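Lmo2119 protein (Listeria monocytogenes serovar 1/2a, PDB 5HQH) is of unknown function, the chain described here being a YbbR-like domain taken from a longer protein that carries a signal sequence. Local coordinates at residues A[9-14]-A[45-50]; A[14-19]-A[52-57]; A[19-24]-A[57-62]; A[34-39]-A[87-92]. One frame throughout, in Å; residues are numbered along the deposited sequence.

Interaction 1 of 4, residues A[9-14]-A[45-50]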
loop_
_atom_site.group_PDB
_atom_site.type_symbol
_atom_site.label_atom_id
_atom_site.label_comp_id
_atom_site.label_asym_id
_atom_site.label_seq_id
_atom_site.Cartn_x
_atom_site.Cartn_y
_atom_site.Cartn_z
ATOM N N ASP A 9 16.550 -15.812 -0.197
ATOM C CA ASP A 9 15.249 -16.391 -0.471
ATOM C C ASP A 9 14.363 -15.307 -1.077
ATOM O O ASP A 9 14.664 -14.118 -0.955
ATOM C CB ASP A 9 14.676 -16.878 0.872
ATOM C CG ASP A 9 13.471 -17.783 0.728
ATOM O OD1 ASP A 9 13.245 -18.371 -0.361
ATOM O OD2 ASP A 9 12.745 -17.913 1.748
ATOM N N SER A 10 13.303 -15.723 -1.772
ATOM C CA SER A 10 12.349 -14.792 -2.410
ATOM C C SER A 10 10.951 -15.394 -2.482
ATOM O O SER A 10 10.786 -16.579 -2.802
ATOM C CB SER A 10 12.814 -14.389 -3.821
ATOM O OG SER A 10 11.832 -13.601 -4.510
ATOM N N GLU A 11 9.943 -14.561 -2.207
ATOM C CA GLU A 11 8.545 -14.977 -2.235
ATOM C C GLU A 11 7.711 -13.889 -2.893
ATOM O O GLU A 11 7.905 -12.710 -2.630
ATOM C CB GLU A 11 8.021 -15.205 -0.818
ATOM C CG GLU A 11 8.574 -16.421 -0.099
ATOM C CD GLU A 11 8.054 -17.736 -0.639
ATOM O OE1 GLU A 11 7.033 -17.733 -1.342
ATOM O OE2 GLU A 11 8.633 -18.786 -0.311
ATOM N N VAL A 12 6.802 -14.298 -3.772
ATOM C CA VAL A 12 5.829 -13.406 -4.390
ATOM C C VAL A 12 4.516 -13.722 -3.680
ATOM O O VAL A 12 4.049 -14.846 -3.704
ATOM C CB VAL A 12 5.721 -13.628 -5.914
ATOM C CG1 VAL A 12 4.665 -12.710 -6.495
ATOM C CG2 VAL A 12 7.070 -13.398 -6.583
ATOM N N ILE A 13 3.966 -12.723 -3.017
ATOM C CA ILE A 13 2.775 -12.900 -2.194
ATOM C C ILE A 13 1.620 -12.165 -2.870
ATOM O O ILE A 13 1.687 -10.945 -3.065
ATOM C CB ILE A 13 3.038 -12.356 -0.768
ATOM C CG1 ILE A 13 4.257 -13.081 -0.156
ATOM C CG2 ILE A 13 1.810 -12.518 0.119
ATOM C CD1 ILE A 13 4.651 -12.566 1.181
ATOM N N GLU A 14 0.582 -12.919 -3.182
ATOM C CA GLU A 14 -0.578 -12.372 -3.865
ATOM C C GLU A 14 -1.652 -11.917 -2.862
ATOM O O GLU A 14 -1.692 -12.333 -1.707
ATOM C CB GLU A 14 -1.164 -13.417 -4.807
ATOM C CG GLU A 14 -0.214 -13.761 -5.938
ATOM C CD GLU A 14 -0.716 -14.884 -6.808
ATOM O OE1 GLU A 14 -1.867 -14.832 -7.270
ATOM O OE2 GLU A 14 0.062 -15.820 -7.052
ATOM N N SER A 45 15.092 -16.906 6.802
ATOM C CA SER A 45 14.284 -16.923 7.988
ATOM C C SER A 45 13.340 -15.722 8.027
ATOM O O SER A 45 12.194 -15.844 8.459
ATOM C CB SER A 45 15.138 -16.942 9.251
ATOM O OG SER A 45 15.878 -15.746 9.418
ATOM N N ILE A 46 13.853 -14.562 7.619
ATOM C CA ILE A 46 13.089 -13.318 7.631
ATOM C C ILE A 46 12.033 -13.301 6.533
ATOM O O ILE A 46 10.881 -12.875 6.775
ATOM C CB ILE A 46 14.053 -12.104 7.537
ATOM C CG1 ILE A 46 15.068 -12.182 8.702
ATOM C CG2 ILE A 46 13.282 -10.797 7.604
ATOM C CD1 ILE A 46 16.086 -11.068 8.734
ATOM N N VAL A 47 12.391 -13.766 5.333
ATOM C CA VAL A 47 11.402 -13.877 4.238
ATOM C C VAL A 47 10.262 -14.813 4.643
ATOM O O VAL A 47 9.076 -14.511 4.475
ATOM C CB VAL A 47 12.045 -14.354 2.917
ATOM C CG1 VAL A 47 10.989 -14.720 1.871
ATOM C CG2 VAL A 47 12.977 -13.300 2.350
ATOM N N GLN A 48 10.622 -15.966 5.183
ATOM C CA GLN A 48 9.616 -16.930 5.547
ATOM C C GLN A 48 8.701 -16.462 6.691
ATOM O O GLN A 48 7.500 -16.744 6.660
ATOM C CB GLN A 48 10.242 -18.295 5.828
ATOM C CG GLN A 48 10.829 -18.925 4.570
ATOM C CD GLN A 48 9.799 -19.155 3.476
ATOM O OE1 GLN A 48 8.683 -19.618 3.732
ATOM N NE2 GLN A 48 10.156 -18.790 2.264
ATOM N N SER A 49 9.242 -15.748 7.678
ATOM C CA SER A 49 8.413 -15.226 8.751
ATOM C C SER A 49 7.456 -14.185 8.205
ATOM O O SER A 49 6.297 -14.151 8.585
ATOM C CB SER A 49 9.272 -14.636 9.876
ATOM O OG SER A 49 8.473 -13.960 10.842
ATOM N N ALA A 50 7.932 -13.356 7.271
ATOM C CA ALA A 50 7.081 -12.307 6.698
ATOM C C ALA A 50 5.960 -12.943 5.887
ATOM O O ALA A 50 4.821 -12.472 5.909
ATOM C CB ALA A 50 7.910 -11.379 5.832
HETATM O O HOH W 1 7.358 -21.118 1.672
#
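Q48 spends both N-H groups of its amide on carboxylates of the neighbouring strand, and so illustrates how one glutamine can tie two acids together. Its NE2 lies 2.8 Å from OD2 of D9 in an almost straight bond (174°), and 3.0 Å from OE2 of E11. Both acceptors sit in the amide plane, yet they are met differently. The D9 carboxylate is nearly coplanar with the amide and offers its syn lone pair. The E11 group is turned steeply against the amide and is approached on its anti side, somewhat out of the carboxylate plane. A bend at chi2 of Q48 (-60°) turns CD back from an extended course. A water 2.9 Å from OE1 of Q48 donates to that oxygen and, weakly, to E11 OE2.

Beside this polar grip lies V47, whose CG1 is 3.6 Å from CG of E11 and equally near OD2 of D9. The other E11 oxygen, OE1, forms a salt bridge with K51, and R44 is a long, weak ion partner of D9; these two bases would be expected to offset the paired acids. Alternate strand residues presenting their side chains to one helix flank are characteristic of a helix docked on a sheet, here helix 44-53 on the start of strand 9-21 in the YbbR-like fold.

Interaction 2 of 4, residues A[14-19]-A[52-57]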
loop_
_atom_site.group_PDB
_atom_site.type_symbol
_atom_site.label_atom_id
_atom_site.label_comp_id
_atom_site.label_asym_id
_atom_site.label_seq_id
_atom_site.Cartn_x
_atom_site.Cartn_y
_atom_site.Cartn_z
ATOM N N GLU A 14 0.582 -12.919 -3.182
ATOM C CA GLU A 14 -0.578 -12.372 -3.865
ATOM C C GLU A 14 -1.652 -11.917 -2.862
ATOM O O GLU A 14 -1.692 -12.333 -1.707
ATOM C CB GLU A 14 -1.164 -13.417 -4.807
ATOM C CG GLU A 14 -0.214 -13.761 -5.938
ATOM C CD GLU A 14 -0.716 -14.884 -6.808
ATOM O OE1 GLU A 14 -1.867 -14.832 -7.270
ATOM O OE2 GLU A 14 0.062 -15.820 -7.052
ATOM N N ASN A 15 -2.501 -11.018 -3.335
ATOM C CA ASN A 15 -3.689 -10.598 -2.605
ATOM C C ASN A 15 -3.408 -9.935 -1.275
ATOM O O ASN A 15 -4.091 -10.183 -0.297
ATOM C CB ASN A 15 -4.657 -11.771 -2.489
ATOM C CG ASN A 15 -5.013 -12.358 -3.839
ATOM O OD1 ASN A 15 -5.362 -11.625 -4.766
ATOM N ND2 ASN A 15 -4.918 -13.654 -3.961
ATOM N N VAL A 16 -2.374 -9.111 -1.254
ATOM C CA VAL A 16 -1.999 -8.384 -0.050
ATOM C C VAL A 16 -2.858 -7.100 0.023
ATOM O O VAL A 16 -2.912 -6.339 -0.940
ATOM C CB VAL A 16 -0.530 -7.991 -0.102
ATOM C CG1 VAL A 16 -0.190 -7.119 1.058
ATOM C CG2 VAL A 16 0.343 -9.211 -0.120
ATOM N N PRO A 17 -3.527 -6.857 1.153
ATOM C CA PRO A 17 -4.365 -5.658 1.236
ATOM C C PRO A 17 -3.564 -4.367 1.230
ATOM O O PRO A 17 -2.390 -4.334 1.655
ATOM C CB PRO A 17 -5.098 -5.845 2.558
ATOM C CG PRO A 17 -4.254 -6.730 3.357
ATOM C CD PRO A 17 -3.568 -7.649 2.398
ATOM N N VAL A 18 -4.203 -3.303 0.767
ATOM C CA VAL A 18 -3.620 -1.968 0.776
ATOM C C VAL A 18 -4.426 -1.055 1.695
ATOM O O VAL A 18 -5.633 -0.882 1.490
ATOM C CB VAL A 18 -3.625 -1.338 -0.625
ATOM C CG1 VAL A 18 -3.014 0.063 -0.568
ATOM C CG2 VAL A 18 -2.892 -2.205 -1.636
ATOM N N LYS A 19 -3.776 -0.513 2.716
ATOM C CA LYS A 19 -4.362 0.438 3.628
ATOM C C LYS A 19 -4.260 1.815 2.979
ATOM O O LYS A 19 -3.351 2.077 2.185
ATOM C CB LYS A 19 -3.606 0.448 4.970
ATOM C CG LYS A 19 -3.559 -0.895 5.661
ATOM C CD LYS A 19 -4.824 -1.206 6.394
ATOM C CE LYS A 19 -4.767 -2.579 7.055
ATOM N NZ LYS A 19 -5.004 -3.670 6.045
ATOM N N ALA A 52 4.705 -16.009 6.423
ATOM C CA ALA A 52 3.831 -16.715 7.347
ATOM C C ALA A 52 2.883 -15.788 8.110
ATOM O O ALA A 52 1.701 -16.078 8.250
ATOM C CB ALA A 52 4.659 -17.524 8.323
ATOM N N GLN A 53 3.415 -14.670 8.596
ATOM C CA GLN A 53 2.630 -13.739 9.413
ATOM C C GLN A 53 2.006 -12.574 8.651
ATOM O O GLN A 53 1.034 -11.981 9.130
ATOM C CB GLN A 53 3.490 -13.195 10.559
ATOM C CG GLN A 53 3.460 -14.067 11.825
ATOM C CD GLN A 53 4.163 -15.403 11.689
ATOM O OE1 GLN A 53 5.389 -15.471 11.557
ATOM N NE2 GLN A 53 3.400 -16.475 11.757
ATOM N N GLN A 54 2.563 -12.249 7.481
ATOM C CA GLN A 54 2.113 -11.119 6.655
ATOM C C GLN A 54 1.868 -9.878 7.501
ATOM O O GLN A 54 0.846 -9.199 7.396
ATOM C CB GLN A 54 0.906 -11.486 5.790
ATOM C CG GLN A 54 0.830 -10.650 4.535
ATOM C CD GLN A 54 -0.373 -10.929 3.719
ATOM O OE1 GLN A 54 -1.275 -10.078 3.646
ATOM N NE2 GLN A 54 -0.428 -12.128 3.111
ATOM N N ASP A 55 2.817 -9.610 8.358
ATOM C CA ASP A 55 2.696 -8.511 9.313
ATOM C C ASP A 55 3.252 -7.179 8.806
ATOM O O ASP A 55 3.234 -6.167 9.532
ATOM C CB ASP A 55 3.224 -8.899 10.710
ATOM C CG ASP A 55 4.647 -9.382 10.720
ATOM O OD1 ASP A 55 5.227 -9.752 9.677
ATOM O OD2 ASP A 55 5.203 -9.461 11.820
ATOM N N PHE A 56 3.730 -7.168 7.569
ATOM C CA PHE A 56 4.098 -5.903 6.905
ATOM C C PHE A 56 2.811 -5.267 6.414
ATOM O O PHE A 56 1.767 -5.926 6.313
ATOM C CB PHE A 56 5.058 -6.125 5.764
ATOM C CG PHE A 56 4.590 -7.152 4.754
ATOM C CD1 PHE A 56 3.815 -6.762 3.672
ATOM C CD2 PHE A 56 4.907 -8.510 4.878
ATOM C CE1 PHE A 56 3.347 -7.701 2.773
ATOM C CE2 PHE A 56 4.440 -9.439 3.986
ATOM C CZ PHE A 56 3.669 -9.026 2.901
ATOM N N THR A 57 2.887 -3.975 6.120
ATOM C CA THR A 57 1.716 -3.179 5.744
ATOM C C THR A 57 1.983 -2.402 4.493
ATOM O O THR A 57 2.905 -1.603 4.473
ATOM C CB THR A 57 1.404 -2.172 6.860
ATOM O OG1 THR A 57 1.188 -2.890 8.099
ATOM C CG2 THR A 57 0.214 -1.317 6.514
HETATM O O HOH W 2 -2.121 -13.035 0.860
HETATM O O HOH W 3 -3.873 -11.218 2.383
#
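The F56 ring and the Q54 amide are the two flat groups that segment 52-57 turns on the strand, and V16 is approached by both. F56 takes V16 obliquely: CE1 of the ring is 4.0 Å from V16 CG1, the two side chains crossing at about a right angle. The ring owes its course to a chi1 of 53°, which sets CG between the backbone N and the carbonyl carbon. The amide of Q54 arrives at the end of a chain extended beyond CG, and its OE1 meets CD of P17 tip to tip at 3.6 Å.

Here water does the work of direct bonding. One molecule is 3.0 Å from Q54 NE2, which donates to it, and itself donates a hydrogen bond to E14 O. Another, 3.1 Å from Q54 OE1, donates to that oxygen and to the carbonyl of N15. The N15 carbonyl belongs to a G1 beta bulge, where N15, with positive phi, and V16 both face V36; E14 immediately precedes it. Q54 likewise has positive phi (44°), as the chain abandons the helix. Farther along, CG of K19 lies 3.9 Å from CG2 of T57, crossing it at about a right angle; the T57 hydroxyl is engaged by D78.

The contact thus covers the descent from helix 44-53 into strand 57-61. F56 packs also on I13, L40 and V79, and V16 on V38 and V58, which places the apolar part between the helix end and strands 9-21 and 35-42.

Interaction 3 of 4, residues A[19-24]-A[57-62]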
loop_
_atom_site.group_PDB
_atom_site.type_symbol
_atom_site.label_atom_id
_atom_site.label_comp_id
_atom_site.label_asym_id
_atom_site.label_seq_id
_atom_site.Cartn_x
_atom_site.Cartn_y
_atom_site.Cartn_z
ATOM N N LYS A 19 -3.776 -0.513 2.716
ATOM C CA LYS A 19 -4.362 0.438 3.628
ATOM C C LYS A 19 -4.260 1.815 2.979
ATOM O O LYS A 19 -3.351 2.077 2.185
ATOM C CB LYS A 19 -3.606 0.448 4.970
ATOM C CG LYS A 19 -3.559 -0.895 5.661
ATOM C CD LYS A 19 -4.824 -1.206 6.394
ATOM C CE LYS A 19 -4.767 -2.579 7.055
ATOM N NZ LYS A 19 -5.004 -3.670 6.045
ATOM N N VAL A 20 -5.196 2.711 3.316
ATOM C CA VAL A 20 -5.227 4.054 2.749
ATOM C C VAL A 20 -5.429 5.074 3.867
ATOM O O VAL A 20 -6.412 5.011 4.566
ATOM C CB VAL A 20 -6.377 4.225 1.718
ATOM C CG1 VAL A 20 -6.141 5.514 0.919
ATOM C CG2 VAL A 20 -6.475 3.031 0.787
ATOM N N TYR A 21 -4.493 6.015 3.988
ATOM C CA TYR A 21 -4.468 7.006 5.041
ATOM C C TYR A 21 -4.732 8.378 4.464
ATOM O O TYR A 21 -4.129 8.755 3.462
ATOM C CB TYR A 21 -3.105 6.987 5.745
ATOM C CG TYR A 21 -2.674 5.651 6.258
ATOM C CD1 TYR A 21 -3.482 4.884 7.072
ATOM C CD2 TYR A 21 -1.400 5.158 5.971
ATOM C CE1 TYR A 21 -3.032 3.636 7.559
ATOM C CE2 TYR A 21 -0.955 3.945 6.443
ATOM C CZ TYR A 21 -1.758 3.177 7.237
ATOM O OH TYR A 21 -1.264 1.933 7.704
ATOM N N TYR A 22 -5.642 9.111 5.103
ATOM C CA TYR A 22 -6.082 10.429 4.639
ATOM C C TYR A 22 -7.050 11.035 5.606
ATOM O O TYR A 22 -7.369 10.416 6.620
ATOM C CB TYR A 22 -6.705 10.335 3.241
ATOM C CG TYR A 22 -7.945 9.522 3.091
ATOM C CD1 TYR A 22 -7.892 8.158 2.825
ATOM C CD2 TYR A 22 -9.199 10.113 3.137
ATOM C CE1 TYR A 22 -9.049 7.415 2.609
ATOM C CE2 TYR A 22 -10.340 9.384 2.908
ATOM C CZ TYR A 22 -10.259 8.042 2.658
ATOM O OH TYR A 22 -11.411 7.312 2.385
ATOM N N ASP A 23 -7.512 12.252 5.314
ATOM C CA ASP A 23 -8.530 12.941 6.115
ATOM C C ASP A 23 -9.875 12.291 5.855
ATOM O O ASP A 23 -10.593 12.674 4.935
ATOM C CB ASP A 23 -8.512 14.423 5.761
ATOM C CG ASP A 23 -9.639 15.213 6.367
ATOM O OD1 ASP A 23 -10.439 14.692 7.153
ATOM O OD2 ASP A 23 -9.721 16.411 6.071
ATOM N N LYS A 24 -10.213 11.337 6.715
ATOM C CA LYS A 24 -11.459 10.595 6.621
ATOM C C LYS A 24 -12.647 11.410 7.070
ATOM O O LYS A 24 -13.783 11.079 6.761
ATOM C CB LYS A 24 -11.342 9.293 7.430
ATOM C CG LYS A 24 -10.285 8.381 6.806
ATOM C CD LYS A 24 -9.784 7.258 7.666
ATOM C CE LYS A 24 -8.771 6.442 6.868
ATOM N NZ LYS A 24 -9.383 5.800 5.669
ATOM N N THR A 57 2.887 -3.975 6.120
ATOM C CA THR A 57 1.716 -3.179 5.744
ATOM C C THR A 57 1.983 -2.402 4.493
ATOM O O THR A 57 2.905 -1.603 4.473
ATOM C CB THR A 57 1.404 -2.172 6.860
ATOM O OG1 THR A 57 1.188 -2.890 8.099
ATOM C CG2 THR A 57 0.214 -1.317 6.514
ATOM N N VAL A 58 1.196 -2.650 3.430
ATOM C CA VAL A 58 1.267 -1.880 2.194
ATOM C C VAL A 58 0.243 -0.761 2.319
ATOM O O VAL A 58 -0.877 -1.007 2.757
ATOM C CB VAL A 58 0.927 -2.730 0.960
ATOM C CG1 VAL A 58 1.018 -1.889 -0.306
ATOM C CG2 VAL A 58 1.858 -3.926 0.872
ATOM N N TYR A 59 0.658 0.457 1.991
ATOM C CA TYR A 59 -0.221 1.596 2.151
ATOM C C TYR A 59 -0.047 2.675 1.101
ATOM O O TYR A 59 1.027 2.869 0.535
ATOM C CB TYR A 59 -0.050 2.210 3.538
ATOM C CG TYR A 59 1.317 2.812 3.867
ATOM C CD1 TYR A 59 2.369 1.994 4.246
ATOM C CD2 TYR A 59 1.528 4.195 3.897
ATOM C CE1 TYR A 59 3.593 2.515 4.578
ATOM C CE2 TYR A 59 2.771 4.717 4.250
ATOM C CZ TYR A 59 3.788 3.869 4.614
ATOM O OH TYR A 59 5.006 4.407 4.998
ATOM N N ALA A 60 -1.149 3.402 0.898
ATOM C CA ALA A 60 -1.191 4.629 0.108
ATOM C C ALA A 60 -1.398 5.747 1.130
ATOM O O ALA A 60 -2.433 5.809 1.791
ATOM C CB ALA A 60 -2.327 4.616 -0.928
ATOM N N ASP A 61 -0.427 6.660 1.224
ATOM C CA ASP A 61 -0.544 7.792 2.146
ATOM C C ASP A 61 -0.998 9.030 1.393
ATOM O O ASP A 61 -0.238 9.629 0.620
ATOM C CB ASP A 61 0.758 8.077 2.852
ATOM C CG ASP A 61 0.585 9.059 3.994
ATOM O OD1 ASP A 61 -0.527 9.559 4.248
ATOM O OD2 ASP A 61 1.562 9.346 4.698
ATOM N N LEU A 62 -2.252 9.392 1.619
ATOM C CA LEU A 62 -2.848 10.549 0.959
ATOM C C LEU A 62 -3.175 11.643 1.952
ATOM O O LEU A 62 -4.063 12.469 1.719
ATOM C CB LEU A 62 -4.077 10.097 0.188
ATOM C CG LEU A 62 -3.652 9.182 -0.964
ATOM C CD1 LEU A 62 -4.829 8.415 -1.509
ATOM C CD2 LEU A 62 -2.945 9.968 -2.058
HETATM O O HOH W 4 -6.100 13.711 3.264
#
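K19 and Y21 supply every strand bond on their side of this parallel pair, while V58, A60 and L62 answer from the other. K19 N reaches V58 O at 2.9 Å and K19 O accepts A60 N; two residues on, Y21 N binds A60 O at 3.0 Å. The last rung is the shortest, L62 N lying 2.7 Å from Y21 O, with a more bent N-H angle (150°). CA-H groups of Y59 and V20 add close contacts to the carbonyls of K19 and A60.

The closest side-chain contacts lie on the face of Y21, Y59 and D61. CE2 of Y21 comes within 3.5 Å of Y59 CB, and the two rings meet obliquely, their centroids 5.5 Å apart and their planes at 47°. A chi1 of 64° puts Y59 CG between its backbone N and carbonyl carbon; the side chain crosses that of Y21 at about a right angle, and K77 touches both. OD1 of D61 lies 3.9 Å from Y21 CB and also accepts the N-H of K63.

Strands 9-21 and 57-61 are the parallel neighbours of an otherwise antiparallel mixed sheet, the connection between them running through strands 27-30 and 35-42 and helix 44-53.

The face of V20 and A60 is more deeply buried but looser across the two segments. V20 CG1 stands 4.3 Å from CB of A60; its touch on CD1 of L62 is doubtful, since both residues have a second conformer. I32 packs on all three, and Y22, its hydroxyl accepting the N-H of I29, lays its CB against that of L62. Past the strands, a water 2.8 Å from L62 O bridges to D23 N.

Interaction 4 of 4, residues A[34-39]-A[87-92]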
loop_
_atom_site.group_PDB
_atom_site.type_symbol
_atom_site.label_atom_id
_atom_site.label_comp_id
_atom_site.label_asym_id
_atom_site.label_seq_id
_atom_site.Cartn_x
_atom_site.Cartn_y
_atom_site.Cartn_z
ATOM N N GLU A 34 -7.918 -2.851 -3.814
ATOM C CA GLU A 34 -8.056 -3.463 -2.483
ATOM C C GLU A 34 -6.888 -4.397 -2.186
ATOM O O GLU A 34 -6.532 -4.519 -1.036
ATOM C CB GLU A 34 -9.368 -4.200 -2.331
ATOM C CG GLU A 34 -10.536 -3.232 -2.224
ATOM C CD GLU A 34 -11.902 -3.811 -2.439
ATOM O OE1 GLU A 34 -12.090 -5.048 -2.387
ATOM O OE2 GLU A 34 -12.800 -2.963 -2.646
ATOM N N THR A 35 -6.300 -4.989 -3.223
ATOM C CA THR A 35 -5.135 -5.877 -3.005
ATOM C C THR A 35 -4.100 -5.706 -4.092
ATOM O O THR A 35 -4.415 -5.280 -5.228
ATOM C CB THR A 35 -5.486 -7.374 -2.920
ATOM O OG1 THR A 35 -5.844 -7.872 -4.228
ATOM C CG2 THR A 35 -6.549 -7.644 -1.908
ATOM N N VAL A 36 -2.860 -6.093 -3.770
ATOM C CA VAL A 36 -1.726 -6.029 -4.665
ATOM C C VAL A 36 -0.842 -7.249 -4.479
ATOM O O VAL A 36 -1.044 -8.082 -3.565
ATOM C CB VAL A 36 -0.913 -4.728 -4.453
ATOM C CG1 VAL A 36 -1.772 -3.536 -4.749
ATOM C CG2 VAL A 36 -0.369 -4.650 -3.028
ATOM N N THR A 37 0.168 -7.350 -5.321
ATOM C CA THR A 37 1.154 -8.418 -5.206
ATOM C C THR A 37 2.457 -7.858 -4.653
ATOM O O THR A 37 2.981 -6.873 -5.166
ATOM C CB THR A 37 1.430 -9.059 -6.584
ATOM O OG1 THR A 37 0.200 -9.544 -7.124
ATOM C CG2 THR A 37 2.426 -10.181 -6.509
ATOM N N VAL A 38 3.013 -8.506 -3.627
ATOM C CA VAL A 38 4.248 -8.033 -3.009
ATOM C C VAL A 38 5.343 -9.044 -3.179
ATOM O O VAL A 38 5.113 -10.238 -2.965
ATOM C CB VAL A 38 4.048 -7.777 -1.485
ATOM C CG1 VAL A 38 5.341 -7.345 -0.816
ATOM C CG2 VAL A 38 3.003 -6.697 -1.279
ATOM N N THR A 39 6.519 -8.598 -3.619
ATOM C CA THR A 39 7.670 -9.473 -3.746
ATOM C C THR A 39 8.685 -9.111 -2.663
ATOM O O THR A 39 9.030 -7.943 -2.494
ATOM C CB THR A 39 8.346 -9.331 -5.123
ATOM O OG1 THR A 39 7.395 -9.615 -6.137
ATOM C CG2 THR A 39 9.521 -10.282 -5.251
ATOM N N VAL A 87 6.218 -3.695 -4.859
ATOM C CA VAL A 87 4.789 -3.849 -4.890
ATOM C C VAL A 87 4.335 -3.705 -6.337
ATOM O O VAL A 87 4.840 -2.821 -7.075
ATOM C CB VAL A 87 4.138 -2.746 -4.040
ATOM C CG1 VAL A 87 2.637 -2.888 -4.007
ATOM C CG2 VAL A 87 4.702 -2.731 -2.620
ATOM N N ASN A 88 3.390 -4.544 -6.745
ATOM C CA ASN A 88 2.836 -4.509 -8.106
ATOM C C ASN A 88 1.315 -4.424 -8.020
ATOM O O ASN A 88 0.690 -5.381 -7.516
ATOM C CB ASN A 88 3.226 -5.784 -8.848
ATOM C CG ASN A 88 2.614 -5.877 -10.229
ATOM O OD1 ASN A 88 2.204 -4.877 -10.781
ATOM N ND2 ASN A 88 2.493 -7.082 -10.739
ATOM N N PRO A 89 0.682 -3.335 -8.462
ATOM C CA PRO A 89 1.300 -2.169 -9.083
ATOM C C PRO A 89 2.064 -1.272 -8.107
ATOM O O PRO A 89 1.704 -1.200 -6.922
ATOM C CB PRO A 89 0.074 -1.382 -9.582
ATOM C CG PRO A 89 -0.985 -1.722 -8.615
ATOM C CD PRO A 89 -0.782 -3.188 -8.368
ATOM N N ALA A 90 3.125 -0.622 -8.585
ATOM C CA ALA A 90 3.921 0.264 -7.710
ATOM C C ALA A 90 3.252 1.592 -7.445
ATOM O O ALA A 90 3.401 2.140 -6.373
ATOM C CB ALA A 90 5.289 0.507 -8.309
ATOM N N THR A 91 2.486 2.074 -8.410
ATOM C CA THR A 91 1.829 3.348 -8.299
ATOM C C THR A 91 0.418 3.128 -8.787
ATOM O O THR A 91 0.198 2.259 -9.635
ATOM C CB THR A 91 2.591 4.411 -9.137
ATOM O OG1 THR A 91 3.980 4.416 -8.789
ATOM C CG2 THR A 91 2.048 5.798 -8.933
ATOM N N VAL A 92 -0.513 3.917 -8.263
ATOM C CA VAL A 92 -1.955 3.826 -8.610
ATOM C C VAL A 92 -2.612 5.173 -8.750
ATOM O O VAL A 92 -2.144 6.147 -8.163
ATOM C CB VAL A 92 -2.700 2.980 -7.526
ATOM C CG1 VAL A 92 -2.064 1.606 -7.418
ATOM C CG2 VAL A 92 -2.688 3.647 -6.180
#
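V36 reaches three successive residues of the other segment, each with a different carbon. Its CB lies 3.5 Å from the carbonyl oxygen of N88. From there the side chain forks. CG1, set beside the backbone N and anti to the carbonyl carbon (chi1 -62°), meets CD of P89 at 3.8 Å, and the two side chains cross at about a right angle. CG2 sits between the backbone N and the carbonyl carbon and touches CG1 of V87 at 3.6 Å.

Next to it the backbones join through an antiparallel hydrogen-bonded pair, T37 with N88. T37 N donates a hydrogen bond to N88 O over 3.0 Å in a nearly straight line (173°), and N88 N donates one to T37 O over 2.8 Å. V38 and V87 form the adjoining non-hydrogen-bonded pair. L74 of strand 68-77 packs on both V36 and V87.

P89 follows a cis peptide bond and its nitrogen has no hydrogen to donate; beyond it, A90 bonds to L74 instead. The chemistry therefore divides neatly: two backbone bonds fix the register of strands 35-42 and 84-98, valine methyls fill one face, and the proline marks where strand 84-98 leaves this partner.

Strand 9-21 is the common thread of interactions 1, 2 and 3, whose centres follow its length. The centres of interactions 1 and 2 are about 11 Å apart. Those of interactions 2 and 3 are about 14 Å apart, and those of interactions 1 and 3 about 24 Å. Helix 44-53 joins interaction 1 to interaction 2, where A50 O lies 3.6 Å from F56 CE2. Interaction 4 lies on the far edge of strand 35-42 and is tied back by probable hydrogen bonds, I13 N to V38 O (2.7 Å) and V16 O to V36 N (2.8 Å). V58 CG2, 3.7 Å from V38 CG2, connects interactions 3 and 4. No ligand or catalytic site is known here; together they join helix 44-53 and strands 9-21, 35-42, 57-61 and 84-98 of the YbbR-like domain.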